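Local coordinates for malonyl CoA-acyl carrier protein transacylase (Bartonella henselae, PDB 3QAT), which catalyses the transfer of malonyl groups from coenzyme A to acyl carrier protein, a step that supplies extender units for fatty acid biosynthesis, at residues Asp41-Lys46 against Asp115-Leu120. Residues are numbered along the deposited sequence; the frame is centred on the assembly and turned at random. Where two conformers were deposited one is given.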
loop_
_atom_site.group_PDB
_atom_site.type_symbol
_atom_site.label_atom_id
_atom_site.label_comp_id
_atom_site.label_asym_id
_atom_site.label_seq_id
_atom_site.Cartn_x
_atom_site.Cartn_y
_atom_site.Cartn_z
ATOM N N ASP A 41 2.610 3.002 -21.553
ATOM C CA ASP A 41 3.855 3.121 -22.327
ATOM C C ASP A 41 5.044 2.552 -21.567
ATOM O O ASP A 41 5.848 1.795 -22.122
ATOM C CB ASP A 41 4.127 4.586 -22.695
ATOM C CG ASP A 41 5.392 4.740 -23.505
ATOM O OD1 ASP A 41 5.347 4.476 -24.715
ATOM O OD2 ASP A 41 6.419 5.100 -22.926
ATOM N N ALA A 42 5.120 2.890 -20.283
ATOM C CA ALA A 42 6.248 2.515 -19.442
ATOM C C ALA A 42 6.374 0.997 -19.338
ATOM O O ALA A 42 7.483 0.463 -19.239
ATOM C CB ALA A 42 6.076 3.106 -18.029
ATOM N N LEU A 43 5.221 0.331 -19.331
ATOM C CA LEU A 43 5.158 -1.140 -19.222
ATOM C C LEU A 43 5.058 -1.875 -20.566
ATOM O O LEU A 43 5.028 -3.124 -20.591
ATOM C CB LEU A 43 3.954 -1.543 -18.349
ATOM C CG LEU A 43 4.016 -0.974 -16.930
ATOM C CD1 LEU A 43 2.759 -1.387 -16.121
ATOM C CD2 LEU A 43 5.328 -1.372 -16.215
ATOM N N SER A 44 4.973 -1.107 -21.657
ATOM C CA SER A 44 4.805 -1.646 -23.013
ATOM C C SER A 44 3.593 -2.562 -23.093
ATOM O O SER A 44 3.652 -3.647 -23.692
ATOM C CB SER A 44 6.060 -2.421 -23.456
ATOM O OG SER A 44 7.196 -1.568 -23.501
ATOM N N GLU A 45 2.479 -2.129 -22.498
ATOM C CA GLU A 45 1.302 -2.988 -22.336
ATOM C C GLU A 45 0.073 -2.122 -22.166
ATOM O O GLU A 45 0.164 -1.099 -21.495
ATOM C CB GLU A 45 1.456 -3.798 -21.024
ATOM C CG GLU A 45 0.494 -4.965 -20.892
ATOM C CD GLU A 45 0.398 -5.487 -19.466
ATOM O OE1 GLU A 45 0.930 -4.860 -18.520
ATOM O OE2 GLU A 45 -0.231 -6.540 -19.301
ATOM N N LYS A 46 -1.070 -2.557 -22.702
ATOM C CA LYS A 46 -2.335 -1.879 -22.419
ATOM C C LYS A 46 -2.895 -2.339 -21.053
ATOM O O LYS A 46 -3.980 -2.934 -20.953
ATOM C CB LYS A 46 -3.363 -2.124 -23.528
ATOM C CG LYS A 46 -3.066 -1.387 -24.828
ATOM C CD LYS A 46 -3.365 0.114 -24.671
ATOM C CE LYS A 46 -3.292 0.869 -26.006
ATOM N NZ LYS A 46 -3.763 2.295 -25.855
ATOM N N ASP A 115 9.323 5.422 -14.009
ATOM C CA ASP A 115 10.117 4.550 -13.151
ATOM C C ASP A 115 9.283 3.875 -12.080
ATOM O O ASP A 115 9.515 2.721 -11.761
ATOM C CB ASP A 115 11.307 5.315 -12.546
ATOM C CG ASP A 115 12.377 5.629 -13.587
ATOM O OD1 ASP A 115 12.375 5.029 -14.707
ATOM O OD2 ASP A 115 13.260 6.466 -13.276
ATOM N N THR A 116 8.314 4.603 -11.515
ATOM C CA THR A 116 7.463 4.010 -10.481
ATOM C C THR A 116 6.636 2.870 -11.061
ATOM O O THR A 116 6.505 1.803 -10.436
ATOM C CB THR A 116 6.541 5.070 -9.876
ATOM O OG1 THR A 116 7.347 6.154 -9.369
ATOM C CG2 THR A 116 5.764 4.465 -8.691
ATOM N N ALA A 117 6.110 3.072 -12.273
ATOM C CA ALA A 117 5.376 1.979 -12.935
ATOM C C ALA A 117 6.255 0.739 -13.114
ATOM O O ALA A 117 5.838 -0.377 -12.798
ATOM C CB ALA A 117 4.824 2.439 -14.285
ATOM N N ARG A 118 7.474 0.941 -13.591
ATOM C CA ARG A 118 8.361 -0.172 -13.836
ATOM C C ARG A 118 8.804 -0.836 -12.537
ATOM O O ARG A 118 8.882 -2.063 -12.473
ATOM C CB ARG A 118 9.571 0.289 -14.672
ATOM C CG ARG A 118 9.198 0.653 -16.115
ATOM C CD ARG A 118 10.380 1.273 -16.817
ATOM N NE ARG A 118 10.025 1.566 -18.194
ATOM C CZ ARG A 118 10.759 2.309 -19.011
ATOM N NH1 ARG A 118 11.885 2.882 -18.578
ATOM N NH2 ARG A 118 10.347 2.492 -20.260
ATOM N N LEU A 119 9.071 -0.037 -11.514
ATOM C CA LEU A 119 9.461 -0.608 -10.219
ATOM C C LEU A 119 8.344 -1.490 -9.680
ATOM O O LEU A 119 8.628 -2.556 -9.141
ATOM C CB LEU A 119 9.798 0.481 -9.180
ATOM C CG LEU A 119 11.128 1.219 -9.362
ATOM C CD1 LEU A 119 11.087 2.477 -8.498
ATOM C CD2 LEU A 119 12.309 0.320 -8.965
ATOM N N LEU A 120 7.085 -1.046 -9.823
ATOM C CA LEU A 120 5.952 -1.821 -9.287
ATOM C C LEU A 120 5.657 -3.082 -10.083
ATOM O O LEU A 120 5.272 -4.099 -9.520
ATOM C CB LEU A 120 4.696 -0.948 -9.125
ATOM C CG LEU A 120 4.864 0.067 -7.987
ATOM C CD1 LEU A 120 3.675 0.995 -8.039
ATOM C CD2 LEU A 120 4.956 -0.651 -6.627
HETATM O O HOH W 1 8.669 1.453 -22.152
#
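The carbonyl oxygen of A42 accepts a hydrogen bond from NE of R118 at 3.0 Å, a side-chain bond to the last turn of helix 30-43, which ends in a Schellman motif with S44 at positive phi. The N-H points almost straight at the oxygen (179°), and the oxygen lies in the guanidinium plane, whereas seen from the acceptor the donor comes in at a C=O...N angle of 130°. The R118 chain is extended from CG to NE (chi3 178°), which brings NE from helix 113-129 across to the end of its neighbour. A water at the same guanidinium edge doubles the link: it accepts from NH2 of R118 at 2.7 Å and donates to the carbonyl oxygen of D41. Two successive carbonyls near the helix C-terminus are thus tied to one cationic group, one directly and one through water, which would probably suit the negative end of the helix dipole. OD2 of D41 lies 5.4 Å from NH2 of R118, not in contact, and may add a longer-range attraction.

Next to this polar edge the helices meet through small side chains. CB of A42 meets CB of A117 at 4.0 Å, both pointing toward the opposite helix, consistent with the close approach of the backbones, 6.3 Å between CA of L43 and CA of R118. L43 also touches P67 of helix 62-82, while T116 and L120 pack on that helix and on helix 100-107, so that helix 113-129 links helix 30-43 to helix 100-107, with helix 62-82 touching both segments. Beside the alanine pair, CD2 of L43 rests against the backbone oxygen of A117 at 3.6 Å.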